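Local coordinates for phenazine biosynthesis protein PhzF family (Enterococcus faecalis, PDB 1S7J) that probably acts as an isomerase of the PhzF family, built on the two-lobed fold also found in diaminopimelate epimerase, at residues G18-L26 with H73-L82; E139-V149 with N209-R217. All coordinates share one frame; numbering follows the deposited sequence.

Overall arrangement
From the N terminus, the strand 19-25 is met by the helix 72-85 once the chain has run out through the helix 32-42 and the strands 47-53, 56-62 and 67-68; contact 1 closes this loop, which carries the predicted active-site residue Glu-46. The chain then enters the second half of the fold, where the hairpin 139-149 is covered by the helix 207-218, closing contact 2. The two closures follow in series, neither nested nor crossed. The centres of contact 1 and contact 2 lie about 27 Å apart, on opposite sides of the chain's centre. In each, a helix packs on strands of its own lobe, as in the two-lobed diaminopimelate epimerase fold.

Contact 1 (G18-L26 with H73-L82); sequences GNPAAVYVL and HATLATAFVL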
loop_
_atom_site.group_PDB
_atom_site.type_symbol
_atom_site.label_atom_id
_atom_site.label_comp_id
_atom_site.label_asym_id
_atom_site.label_seq_id
_atom_site.Cartn_x
_atom_site.Cartn_y
_atom_site.Cartn_z
ATOM N N GLY A 18 -6.367 5.326 6.998
ATOM C CA GLY A 18 -5.812 4.828 5.750
ATOM C C GLY A 18 -4.397 5.320 5.470
ATOM O O GLY A 18 -3.639 5.622 6.392
ATOM N N ASN A 19 -4.047 5.402 4.197
ATOM C CA ASN A 19 -2.716 5.848 3.786
ATOM C C ASN A 19 -2.896 6.979 2.782
ATOM O O ASN A 19 -3.482 6.788 1.719
ATOM C CB ASN A 19 -1.953 4.672 3.147
ATOM C CG ASN A 19 -0.443 4.939 3.021
ATOM O OD1 ASN A 19 0.012 6.081 3.075
ATOM N ND2 ASN A 19 0.306 3.870 2.854
ATOM N N PRO A 20 -2.385 8.177 3.108
ATOM C CA PRO A 20 -2.471 9.379 2.271
ATOM C C PRO A 20 -1.534 9.487 1.094
ATOM O O PRO A 20 -0.356 9.124 1.172
ATOM C CB PRO A 20 -2.197 10.487 3.267
ATOM C CG PRO A 20 -1.159 9.870 4.136
ATOM C CD PRO A 20 -1.732 8.491 4.393
ATOM N N ALA A 21 -2.046 10.097 0.018
ATOM C CA ALA A 21 -1.285 10.330 -1.201
ATOM C C ALA A 21 -1.874 11.514 -1.949
ATOM O O ALA A 21 -3.068 11.800 -1.831
ATOM C CB ALA A 21 -1.304 9.079 -2.096
ATOM N N ALA A 22 -1.040 12.221 -2.688
ATOM C CA ALA A 22 -1.482 13.358 -3.478
ATOM C C ALA A 22 -1.503 12.901 -4.918
ATOM O O ALA A 22 -0.582 12.240 -5.354
ATOM C CB ALA A 22 -0.518 14.502 -3.327
ATOM N N VAL A 23 -2.560 13.227 -5.665
ATOM C CA VAL A 23 -2.607 12.832 -7.068
ATOM C C VAL A 23 -2.846 14.016 -7.984
ATOM O O VAL A 23 -3.682 14.870 -7.704
ATOM C CB VAL A 23 -3.616 11.700 -7.339
ATOM C CG1 VAL A 23 -4.268 11.232 -6.058
ATOM C CG2 VAL A 23 -4.635 12.110 -8.382
ATOM N N TYR A 24 -2.036 14.110 -9.039
ATOM C CA TYR A 24 -2.154 15.186 -10.011
ATOM C C TYR A 24 -2.521 14.641 -11.360
ATOM O O TYR A 24 -1.750 13.853 -11.952
ATOM C CB TYR A 24 -0.841 15.945 -10.160
ATOM C CG TYR A 24 -0.526 16.904 -9.062
ATOM C CD1 TYR A 24 -0.223 16.456 -7.781
ATOM C CD2 TYR A 24 -0.493 18.280 -9.304
ATOM C CE1 TYR A 24 0.112 17.350 -6.764
ATOM C CE2 TYR A 24 -0.157 19.182 -8.302
ATOM C CZ TYR A 24 0.147 18.715 -7.037
ATOM O OH TYR A 24 0.517 19.592 -6.067
ATOM N N VAL A 25 -3.707 14.993 -11.858
ATOM C CA VAL A 25 -4.123 14.567 -13.182
ATOM C C VAL A 25 -3.776 15.730 -14.109
ATOM O O VAL A 25 -4.405 16.775 -14.073
ATOM C CB VAL A 25 -5.637 14.247 -13.271
ATOM C CG1 VAL A 25 -5.962 13.707 -14.662
ATOM C CG2 VAL A 25 -6.033 13.219 -12.224
ATOM N N LEU A 26 -2.725 15.531 -14.898
ATOM C CA LEU A 26 -2.219 16.537 -15.829
ATOM C C LEU A 26 -2.705 16.311 -17.262
ATOM O O LEU A 26 -3.031 15.181 -17.649
ATOM C CB LEU A 26 -0.681 16.505 -15.827
ATOM C CG LEU A 26 0.056 16.319 -14.500
ATOM C CD1 LEU A 26 1.507 15.983 -14.756
ATOM C CD2 LEU A 26 -0.071 17.569 -13.667
ATOM N N HIS A 73 -1.201 2.090 -2.725
ATOM C CA HIS A 73 -2.201 3.031 -2.222
ATOM C C HIS A 73 -2.324 4.269 -3.100
ATOM O O HIS A 73 -3.401 4.835 -3.227
ATOM C CB HIS A 73 -1.909 3.423 -0.765
ATOM C CG HIS A 73 -0.679 4.241 -0.595
ATOM N ND1 HIS A 73 -0.715 5.567 -0.215
ATOM C CD2 HIS A 73 0.632 3.940 -0.784
ATOM C CE1 HIS A 73 0.521 6.046 -0.177
ATOM N NE2 HIS A 73 1.350 5.080 -0.522
ATOM N N ALA A 74 -1.216 4.670 -3.711
ATOM C CA ALA A 74 -1.185 5.833 -4.586
ATOM C C ALA A 74 -1.831 5.539 -5.930
ATOM O O ALA A 74 -2.206 6.465 -6.665
ATOM C CB ALA A 74 0.251 6.300 -4.790
ATOM N N THR A 75 -1.881 4.268 -6.292
ATOM C CA THR A 75 -2.492 3.866 -7.534
ATOM C C THR A 75 -3.995 3.864 -7.300
ATOM O O THR A 75 -4.768 4.344 -8.131
ATOM C CB THR A 75 -1.976 2.476 -7.990
ATOM O OG1 THR A 75 -0.635 2.609 -8.454
ATOM C CG2 THR A 75 -2.810 1.925 -9.127
ATOM N N LEU A 76 -4.400 3.358 -6.146
ATOM C CA LEU A 76 -5.791 3.313 -5.772
ATOM C C LEU A 76 -6.313 4.736 -5.698
ATOM O O LEU A 76 -7.424 5.028 -6.133
ATOM C CB LEU A 76 -5.938 2.619 -4.414
ATOM C CG LEU A 76 -7.331 2.369 -3.828
ATOM C CD1 LEU A 76 -7.258 1.246 -2.837
ATOM C CD2 LEU A 76 -7.904 3.634 -3.186
ATOM N N ALA A 77 -5.487 5.624 -5.134
ATOM C CA ALA A 77 -5.829 7.023 -4.987
ATOM C C ALA A 77 -6.041 7.668 -6.328
ATOM O O ALA A 77 -7.033 8.356 -6.534
ATOM C CB ALA A 77 -4.735 7.756 -4.202
ATOM N N THR A 78 -5.099 7.461 -7.245
ATOM C CA THR A 78 -5.192 8.022 -8.594
ATOM C C THR A 78 -6.428 7.516 -9.297
ATOM O O THR A 78 -7.021 8.222 -10.107
ATOM C CB THR A 78 -4.005 7.657 -9.425
ATOM O OG1 THR A 78 -2.823 8.165 -8.822
ATOM C CG2 THR A 78 -4.128 8.243 -10.813
ATOM N N ALA A 79 -6.778 6.265 -9.035
ATOM C CA ALA A 79 -7.941 5.652 -9.626
ATOM C C ALA A 79 -9.179 6.346 -9.063
ATOM O O ALA A 79 -10.080 6.755 -9.810
ATOM C CB ALA A 79 -7.978 4.156 -9.284
ATOM N N PHE A 80 -9.215 6.450 -7.742
ATOM C CA PHE A 80 -10.299 7.081 -7.025
ATOM C C PHE A 80 -10.662 8.450 -7.588
ATOM O O PHE A 80 -11.830 8.733 -7.804
ATOM C CB PHE A 80 -9.939 7.190 -5.543
ATOM C CG PHE A 80 -10.857 8.077 -4.744
ATOM C CD1 PHE A 80 -12.029 7.584 -4.207
ATOM C CD2 PHE A 80 -10.519 9.409 -4.506
ATOM C CE1 PHE A 80 -12.859 8.398 -3.445
ATOM C CE2 PHE A 80 -11.338 10.224 -3.751
ATOM C CZ PHE A 80 -12.505 9.723 -3.218
ATOM N N VAL A 81 -9.661 9.304 -7.828
ATOM C CA VAL A 81 -9.956 10.628 -8.354
ATOM C C VAL A 81 -10.370 10.643 -9.814
ATOM O O VAL A 81 -11.059 11.566 -10.247
ATOM C CB VAL A 81 -8.810 11.620 -8.115
ATOM C CG1 VAL A 81 -7.967 11.178 -6.955
ATOM C CG2 VAL A 81 -8.004 11.867 -9.346
ATOM N N LEU A 82 -9.885 9.677 -10.604
ATOM C CA LEU A 82 -10.277 9.612 -12.008
ATOM C C LEU A 82 -11.734 9.149 -12.078
ATOM O O LEU A 82 -12.541 9.715 -12.819
ATOM C CB LEU A 82 -9.371 8.667 -12.794
ATOM C CG LEU A 82 -8.007 9.233 -13.196
ATOM C CD1 LEU A 82 -7.151 8.156 -13.802
ATOM C CD2 LEU A 82 -8.162 10.398 -14.159
#
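Val-23 and Val-81 meet tip to tip in the closest apolar approach of this contact, with Val-23 CG2 3.5 Å from Val-81 CG2. Here the strand 19-25 lies across the helix 72-85, which packs inside the first lobe of the diaminopimelate epimerase-like fold. Ala-21, Ala-74 and Ala-77 suit the adjoining stretch because methyl groups let the two axes approach to 8.0 Å; Ala-21 CB rests 4.2 Å from Ala-77 CB. Thr-78 can face the apolar Val-23 because its hydroxyl is already occupied, OG1 donating to Ala-74 O at 2.8 Å within the helix.

Toward the end of the strand the packing is looser. Val-25, partly exposed, slides past Val-81 and touches Leu-82, with Val-25 CG1 4.0 Å from Leu-82 CD2. At the other end Pro-20, partly exposed, has its CB pointing away from the helix and offers its carbonyl instead: Pro-20 O lies in the plane of the His-73 ring, 3.5 Å from CE1.

Over one face of that imidazole lies the amide of Asn-19, its plane only 11° from the ring's and ND2 3.5 Å above the ring centre. His-73 reaches this place with CG between the backbone N and the carbonyl carbon (chi1 68°). The polar ends bond outside the contact, Asn-19 ND2 to Asp-200 and His-73 NE2 to Glu-46. The apolar end is thus plain core packing, whereas the stacked amide and the in-plane carbonyl probably help to hold the rotation of an imidazole that is hydrogen-bonded to the predicted active-site glutamate.

Contact 2 (E139-V149 with N209-R217); sequences EAYLGRDLFFV and NLIPYWGKR
Tyr-213 reaches from the helix 207-218 onto one face of a beta-hairpin, strands 139-142 and 146-149, and joins Tyr-141 and Phe-147 in an aromatic cluster. Phe-147 CE2 sits 3.7 Å above one face of the Tyr-213 ring, off toward its rim, the two planes oblique at 50°. Tyr-213 also turns an edge to the face of Tyr-141 in an offset edge-to-face pair, with ring centroids 5.3 Å apart. A flat phenylalanine suits its place because its far end also fits against the helix, Phe-147 CE1 lying 3.8 Å from Leu-210 CD1; Phe-147 CG stands anti to the backbone N (chi1 -174°), which carries the ring across to that helix. Two residues along the same strand, Val-149 sets CG2 against the Tyr-213 phenol.

Tyrosine suits this place for more than its bulk, since Tyr-213 OH donates to Glu-139 OE1 at 2.9 Å while Arg-217 grips Tyr-213 OH side-on, NE and NH1 both donating to it. Glu-139 OE2 faces Arg-217 NH1 at 3.3 Å, well out of the guanidinium plane, a purely electrostatic salt bridge. Further out, Trp-214 backs both partners, under Tyr-213 CE1 and over one face of the Arg-217 guanidinium, toward its rim, and is itself stacked on Phe-186. Within the hairpin, Tyr-141 OH donates to Glu-139 OE1 at 2.7 Å, nearly along the C-O axis; the two tyrosine hydroxyls reach this oxygen from opposite faces of the carboxylate plane.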
loop_
_atom_site.group_PDB
_atom_site.type_symbol
_atom_site.label_atom_id
_atom_site.label_comp_id
_atom_site.label_asym_id
_atom_site.label_seq_id
_atom_site.Cartn_x
_atom_site.Cartn_y
_atom_site.Cartn_z
ATOM N N GLU A 139 6.130 -17.732 14.026
ATOM C CA GLU A 139 6.539 -18.269 12.733
ATOM C C GLU A 139 7.296 -17.199 11.949
ATOM O O GLU A 139 7.074 -16.002 12.151
ATOM C CB GLU A 139 5.303 -18.711 11.939
ATOM C CG GLU A 139 4.328 -19.598 12.738
ATOM C CD GLU A 139 3.079 -19.987 11.952
ATOM O OE1 GLU A 139 3.103 -19.924 10.701
ATOM O OE2 GLU A 139 2.070 -20.369 12.594
ATOM N N ALA A 140 8.196 -17.624 11.081
ATOM C CA ALA A 140 8.968 -16.683 10.273
ATOM C C ALA A 140 9.030 -17.160 8.826
ATOM O O ALA A 140 9.045 -18.366 8.561
ATOM C CB ALA A 140 10.364 -16.513 10.847
ATOM N N TYR A 141 9.004 -16.206 7.891
ATOM C CA TYR A 141 9.047 -16.496 6.460
ATOM C C TYR A 141 9.751 -15.352 5.731
ATOM O O TYR A 141 9.993 -14.291 6.314
ATOM C CB TYR A 141 7.630 -16.641 5.906
ATOM C CG TYR A 141 6.767 -17.680 6.588
ATOM C CD1 TYR A 141 5.963 -17.339 7.673
ATOM C CD2 TYR A 141 6.717 -18.987 6.119
ATOM C CE1 TYR A 141 5.118 -18.276 8.273
ATOM C CE2 TYR A 141 5.873 -19.938 6.709
ATOM C CZ TYR A 141 5.075 -19.573 7.786
ATOM O OH TYR A 141 4.214 -20.505 8.352
ATOM N N LEU A 142 10.103 -15.571 4.467
ATOM C CA LEU A 142 10.760 -14.536 3.681
ATOM C C LEU A 142 10.173 -14.426 2.271
ATOM O O LEU A 142 9.706 -15.408 1.694
ATOM C CB LEU A 142 12.287 -14.777 3.629
ATOM C CG LEU A 142 13.304 -13.709 3.120
ATOM C CD1 LEU A 142 13.478 -13.786 1.612
ATOM C CD2 LEU A 142 12.937 -12.295 3.577
ATOM N N GLY A 143 10.129 -13.204 1.790
ATOM C CA GLY A 143 9.632 -12.894 0.469
ATOM C C GLY A 143 10.387 -11.636 0.143
ATOM O O GLY A 143 11.630 -11.607 0.263
ATOM N N ARG A 144 9.700 -10.590 -0.269
ATOM C CA ARG A 144 10.381 -9.342 -0.537
ATOM C C ARG A 144 10.783 -8.807 0.846
ATOM O O ARG A 144 11.864 -8.233 1.022
ATOM C CB ARG A 144 9.460 -8.339 -1.250
ATOM C CG ARG A 144 10.161 -7.045 -1.663
ATOM C CD ARG A 144 9.554 -5.822 -0.983
ATOM N NE ARG A 144 8.450 -5.252 -1.751
ATOM C CZ ARG A 144 7.249 -4.919 -1.259
ATOM N NH1 ARG A 144 6.352 -4.392 -2.071
ATOM N NH2 ARG A 144 6.942 -5.133 0.009
ATOM N N ASP A 145 9.910 -9.060 1.833
ATOM C CA ASP A 145 10.114 -8.630 3.217
ATOM C C ASP A 145 10.075 -9.791 4.176
ATOM O O ASP A 145 9.514 -10.849 3.880
ATOM C CB ASP A 145 8.982 -7.690 3.659
ATOM C CG ASP A 145 8.516 -6.779 2.582
ATOM O OD1 ASP A 145 7.334 -6.889 2.194
ATOM O OD2 ASP A 145 9.320 -5.943 2.122
ATOM N N LEU A 146 10.634 -9.582 5.364
ATOM C CA LEU A 146 10.598 -10.594 6.397
ATOM C C LEU A 146 9.118 -10.701 6.770
ATOM O O LEU A 146 8.388 -9.715 6.677
ATOM C CB LEU A 146 11.463 -10.189 7.579
ATOM C CG LEU A 146 12.938 -10.520 7.325
ATOM C CD1 LEU A 146 13.852 -9.720 8.251
ATOM C CD2 LEU A 146 13.146 -12.032 7.482
ATOM N N PHE A 147 8.693 -11.857 7.210
ATOM C CA PHE A 147 7.290 -12.082 7.500
ATOM C C PHE A 147 7.139 -12.839 8.816
ATOM O O PHE A 147 7.325 -14.051 8.862
ATOM C CB PHE A 147 6.736 -12.903 6.325
ATOM C CG PHE A 147 5.271 -13.126 6.345
ATOM C CD1 PHE A 147 4.440 -12.405 5.494
ATOM C CD2 PHE A 147 4.705 -14.113 7.155
ATOM C CE1 PHE A 147 3.071 -12.663 5.437
ATOM C CE2 PHE A 147 3.338 -14.380 7.107
ATOM C CZ PHE A 147 2.519 -13.650 6.246
ATOM N N PHE A 148 6.786 -12.126 9.878
ATOM C CA PHE A 148 6.635 -12.745 11.196
ATOM C C PHE A 148 5.195 -12.863 11.630
ATOM O O PHE A 148 4.401 -11.958 11.415
ATOM C CB PHE A 148 7.409 -11.942 12.238
ATOM C CG PHE A 148 8.808 -11.609 11.837
ATOM C CD1 PHE A 148 9.236 -10.286 11.792
ATOM C CD2 PHE A 148 9.713 -12.623 11.488
ATOM C CE1 PHE A 148 10.531 -9.967 11.411
ATOM C CE2 PHE A 148 11.010 -12.315 11.107
ATOM C CZ PHE A 148 11.424 -10.981 11.066
ATOM N N VAL A 149 4.859 -13.982 12.245
ATOM C CA VAL A 149 3.507 -14.210 12.738
ATOM C C VAL A 149 3.559 -14.039 14.255
ATOM O O VAL A 149 4.443 -14.584 14.912
ATOM C CB VAL A 149 2.999 -15.621 12.366
ATOM C CG1 VAL A 149 1.571 -15.819 12.856
ATOM C CG2 VAL A 149 3.078 -15.820 10.851
ATOM N N ASN A 209 2.240 -11.458 0.100
ATOM C CA ASN A 209 2.740 -12.463 1.043
ATOM C C ASN A 209 1.631 -12.790 2.048
ATOM O O ASN A 209 1.426 -13.948 2.406
ATOM C CB ASN A 209 3.957 -11.931 1.824
ATOM C CG ASN A 209 5.165 -11.647 0.928
ATOM O OD1 ASN A 209 5.364 -12.297 -0.097
ATOM N ND2 ASN A 209 5.997 -10.695 1.358
ATOM N N LEU A 210 0.945 -11.743 2.516
ATOM C CA LEU A 210 -0.151 -11.873 3.493
ATOM C C LEU A 210 -1.320 -12.728 3.055
ATOM O O LEU A 210 -1.733 -13.638 3.776
ATOM C CB LEU A 210 -0.700 -10.484 3.874
ATOM C CG LEU A 210 -0.076 -9.683 5.011
ATOM C CD1 LEU A 210 0.015 -10.555 6.233
ATOM C CD2 LEU A 210 1.281 -9.180 4.629
ATOM N N ILE A 211 -1.928 -12.369 1.922
ATOM C CA ILE A 211 -3.082 -13.100 1.413
ATOM C C ILE A 211 -2.801 -14.607 1.172
ATOM O O ILE A 211 -3.556 -15.457 1.647
ATOM C CB ILE A 211 -3.697 -12.401 0.152
ATOM C CG1 ILE A 211 -4.133 -10.979 0.528
ATOM C CG2 ILE A 211 -4.918 -13.172 -0.356
ATOM C CD1 ILE A 211 -4.787 -10.220 -0.601
ATOM N N PRO A 212 -1.742 -14.941 0.415
ATOM C CA PRO A 212 -1.448 -16.355 0.183
ATOM C C PRO A 212 -1.354 -17.119 1.514
ATOM O O PRO A 212 -2.015 -18.143 1.705
ATOM C CB PRO A 212 -0.093 -16.298 -0.510
ATOM C CG PRO A 212 -0.223 -15.078 -1.338
ATOM C CD PRO A 212 -0.827 -14.092 -0.369
ATOM N N TYR A 213 -0.546 -16.580 2.432
ATOM C CA TYR A 213 -0.344 -17.189 3.740
ATOM C C TYR A 213 -1.637 -17.482 4.496
ATOM O O TYR A 213 -1.821 -18.595 5.015
ATOM C CB TYR A 213 0.570 -16.300 4.620
ATOM C CG TYR A 213 0.686 -16.804 6.051
ATOM C CD1 TYR A 213 -0.268 -16.453 7.010
ATOM C CD2 TYR A 213 1.695 -17.692 6.420
ATOM C CE1 TYR A 213 -0.231 -16.981 8.290
ATOM C CE2 TYR A 213 1.740 -18.228 7.713
ATOM C CZ TYR A 213 0.764 -17.864 8.639
ATOM O OH TYR A 213 0.763 -18.391 9.903
ATOM N N TRP A 214 -2.483 -16.478 4.633
ATOM C CA TRP A 214 -3.733 -16.638 5.360
ATOM C C TRP A 214 -4.819 -17.407 4.628
ATOM O O TRP A 214 -5.749 -17.924 5.256
ATOM C CB TRP A 214 -4.237 -15.283 5.844
ATOM C CG TRP A 214 -3.402 -14.742 6.952
ATOM C CD1 TRP A 214 -2.399 -13.819 6.856
ATOM C CD2 TRP A 214 -3.463 -15.122 8.332
ATOM N NE1 TRP A 214 -1.833 -13.605 8.087
ATOM C CE2 TRP A 214 -2.466 -14.393 9.011
ATOM C CE3 TRP A 214 -4.268 -16.019 9.058
ATOM C CZ2 TRP A 214 -2.247 -14.522 10.394
ATOM C CZ3 TRP A 214 -4.049 -16.148 10.434
ATOM C CH2 TRP A 214 -3.046 -15.406 11.082
ATOM N N GLY A 215 -4.743 -17.434 3.305
ATOM C CA GLY A 215 -5.717 -18.172 2.532
ATOM C C GLY A 215 -5.425 -19.646 2.723
ATOM O O GLY A 215 -6.321 -20.440 2.984
ATOM N N LYS A 216 -4.141 -20.005 2.598
ATOM C CA LYS A 216 -3.701 -21.381 2.767
ATOM C C LYS A 216 -3.943 -21.847 4.198
ATOM O O LYS A 216 -4.539 -22.897 4.423
ATOM C CB LYS A 216 -2.209 -21.514 2.421
ATOM C CG LYS A 216 -1.661 -22.930 2.602
ATOM C CD LYS A 216 -0.237 -23.075 2.065
ATOM C CE LYS A 216 0.258 -24.518 2.215
ATOM N NZ LYS A 216 1.576 -24.747 1.548
ATOM N N ARG A 217 -3.478 -21.055 5.161
ATOM C CA ARG A 217 -3.634 -21.389 6.565
ATOM C C ARG A 217 -5.102 -21.432 7.047
ATOM O O ARG A 217 -5.464 -22.298 7.845
ATOM C CB ARG A 217 -2.820 -20.427 7.436
ATOM C CG ARG A 217 -2.607 -20.922 8.854
ATOM C CD ARG A 217 -3.057 -19.898 9.879
ATOM N NE ARG A 217 -1.929 -19.342 10.621
ATOM C CZ ARG A 217 -1.887 -19.231 11.944
ATOM N NH1 ARG A 217 -0.817 -18.712 12.532
ATOM N NH2 ARG A 217 -2.917 -19.639 12.682
#